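Side-chain contact in Mlr7391 protein (Mesorhizobium loti, PDB 3HK4), which is of unconfirmed function but, as a SnoaL-like protein of the NTF2-like class, is possibly a polyketide cyclase or related lyase: residues K27-T30 with E31-Q35. Sequence-based numbering, arbitrary orientation.
Sequences KDFT and ELLKQ
With CG of Phe-29 opposite its own backbone N (chi1 -178°) and CG of Leu-33 turned beside its N (chi1 -61°), the two side chains converge one helical turn apart. Leu-33 CG lies over one face of the ring, and its CD1 is 3.6 Å from Phe-29 CE2. Their backbones are joined as well, Leu-33 N donating to Phe-29 O at 3.0 Å. The same i to i+4 pattern recurs in Glu-31 N to Lys-27 O, Leu-32 N to Asp-28 O and Lys-34 N to Thr-30 O; the last is the straightest, with an N-H...O angle of 173°.

Lys-27 NZ and Glu-31 OE2 are modelled as a salt bridge, but so close together that the detail of the pairing is doubtful. A water accepts from Lys-27 NZ at 2.9 Å, a length sharing that doubt, and donates only weakly to Glu-31 OE1. Leu-32 CD1 comes within 4.1 Å of Asp-28 OD1, a loose van der Waals approach, while Asp-28 OD2 takes a salt bridge from Lys-44 and a hydrogen bond with Tyr-45 OH. Thr-30 CG2 meets Lys-34 CE at 3.9 Å, whereas its OG1 bonds to Ala-26 O.

Phe-29 and Leu-33 both pack on Leu-99 of strand 96-107 and Ala-41 of helix 38-45. Buried Phe-29 and Thr-30 against exposed Lys-27 and Lys-34 mark an amphipathic alpha-helix laid against the curved sheet, as in the NTF2-like alpha+beta fold.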
loop_
_atom_site.group_PDB
_atom_site.type_symbol
_atom_site.label_atom_id
_atom_site.label_comp_id
_atom_site.label_asym_id
_atom_site.label_seq_id
_atom_site.Cartn_x
_atom_site.Cartn_y
_atom_site.Cartn_z
ATOM N N LYS A 27 6.678 -6.157 -25.568
ATOM C CA LYS A 27 8.055 -5.753 -25.780
ATOM C C LYS A 27 8.303 -4.354 -25.272
ATOM O O LYS A 27 9.291 -4.094 -24.594
ATOM C CB LYS A 27 8.390 -5.848 -27.251
ATOM C CG LYS A 27 9.810 -5.434 -27.623
ATOM C CD LYS A 27 9.985 -5.376 -29.156
ATOM C CE LYS A 27 11.455 -5.072 -29.570
ATOM N NZ LYS A 27 11.982 -3.747 -29.136
ATOM N N ASP A 28 7.401 -3.442 -25.541
ATOM C CA ASP A 28 7.610 -2.061 -25.086
ATOM C C ASP A 28 7.604 -2.023 -23.555
ATOM O O ASP A 28 8.513 -1.491 -22.942
ATOM C CB ASP A 28 6.533 -1.163 -25.680
ATOM C CG ASP A 28 6.752 0.291 -25.402
ATOM O OD1 ASP A 28 7.908 0.730 -25.358
ATOM O OD2 ASP A 28 5.743 1.010 -25.241
ATOM N N PHE A 29 6.567 -2.584 -22.954
ATOM C CA PHE A 29 6.398 -2.620 -21.485
ATOM C C PHE A 29 7.611 -3.235 -20.816
ATOM O O PHE A 29 8.117 -2.700 -19.844
ATOM C CB PHE A 29 5.116 -3.404 -21.186
ATOM C CG PHE A 29 4.761 -3.510 -19.744
ATOM C CD1 PHE A 29 4.007 -2.563 -19.146
ATOM C CD2 PHE A 29 5.119 -4.628 -19.013
ATOM C CE1 PHE A 29 3.658 -2.699 -17.786
ATOM C CE2 PHE A 29 4.789 -4.761 -17.675
ATOM C CZ PHE A 29 4.037 -3.787 -17.080
ATOM N N THR A 30 8.104 -4.331 -21.373
ATOM C CA THR A 30 9.281 -5.026 -20.808
ATOM C C THR A 30 10.517 -4.154 -20.887
ATOM O O THR A 30 11.274 -4.068 -19.929
ATOM C CB THR A 30 9.512 -6.379 -21.512
ATOM O OG1 THR A 30 8.312 -7.143 -21.366
ATOM C CG2 THR A 30 10.720 -7.136 -20.891
ATOM N N GLU A 31 10.725 -3.513 -22.022
ATOM C CA GLU A 31 11.881 -2.658 -22.191
ATOM C C GLU A 31 11.828 -1.501 -21.204
ATOM O O GLU A 31 12.829 -1.113 -20.622
ATOM C CB GLU A 31 11.968 -2.165 -23.645
ATOM C CG GLU A 31 12.393 -3.267 -24.625
ATOM C CD GLU A 31 12.350 -2.841 -26.111
ATOM O OE1 GLU A 31 12.079 -1.651 -26.420
ATOM O OE2 GLU A 31 12.577 -3.720 -26.979
ATOM N N LEU A 32 10.646 -0.916 -21.041
ATOM C CA LEU A 32 10.485 0.136 -20.082
ATOM C C LEU A 32 10.807 -0.330 -18.665
ATOM O O LEU A 32 11.546 0.362 -17.911
ATOM C CB LEU A 32 9.052 0.743 -20.201
ATOM C CG LEU A 32 8.776 1.610 -21.402
ATOM C CD1 LEU A 32 7.225 1.892 -21.538
ATOM C CD2 LEU A 32 9.526 2.904 -21.310
ATOM N N LEU A 33 10.337 -1.506 -18.286
ATOM C CA LEU A 33 10.682 -2.026 -16.927
ATOM C C LEU A 33 12.176 -2.260 -16.810
ATOM O O LEU A 33 12.790 -1.836 -15.798
ATOM C CB LEU A 33 9.946 -3.310 -16.562
ATOM C CG LEU A 33 8.408 -3.267 -16.509
ATOM C CD1 LEU A 33 7.870 -4.585 -15.898
ATOM C CD2 LEU A 33 7.850 -2.071 -15.806
ATOM N N LYS A 34 12.784 -2.902 -17.814
ATOM C CA LYS A 34 14.240 -3.111 -17.784
ATOM C C LYS A 34 15.029 -1.811 -17.620
ATOM O O LYS A 34 16.057 -1.782 -16.947
ATOM C CB LYS A 34 14.739 -3.787 -19.049
ATOM C CG LYS A 34 14.338 -5.229 -19.187
ATOM C CD LYS A 34 14.949 -5.766 -20.456
ATOM C CE LYS A 34 14.623 -7.200 -20.650
ATOM N NZ LYS A 34 15.229 -7.676 -21.889
ATOM N N GLN A 35 14.561 -0.753 -18.281
ATOM C CA GLN A 35 15.192 0.580 -18.236
ATOM C C GLN A 35 14.945 1.333 -16.934
ATOM O O GLN A 35 15.501 2.407 -16.719
ATOM C CB GLN A 35 14.709 1.408 -19.408
ATOM C CG GLN A 35 15.250 0.909 -20.765
ATOM C CD GLN A 35 14.457 1.420 -21.963
ATOM O OE1 GLN A 35 13.699 2.395 -21.854
ATOM N NE2 GLN A 35 14.605 0.739 -23.106
HETATM O O HOH W 1 9.582 -2.179 -28.613
#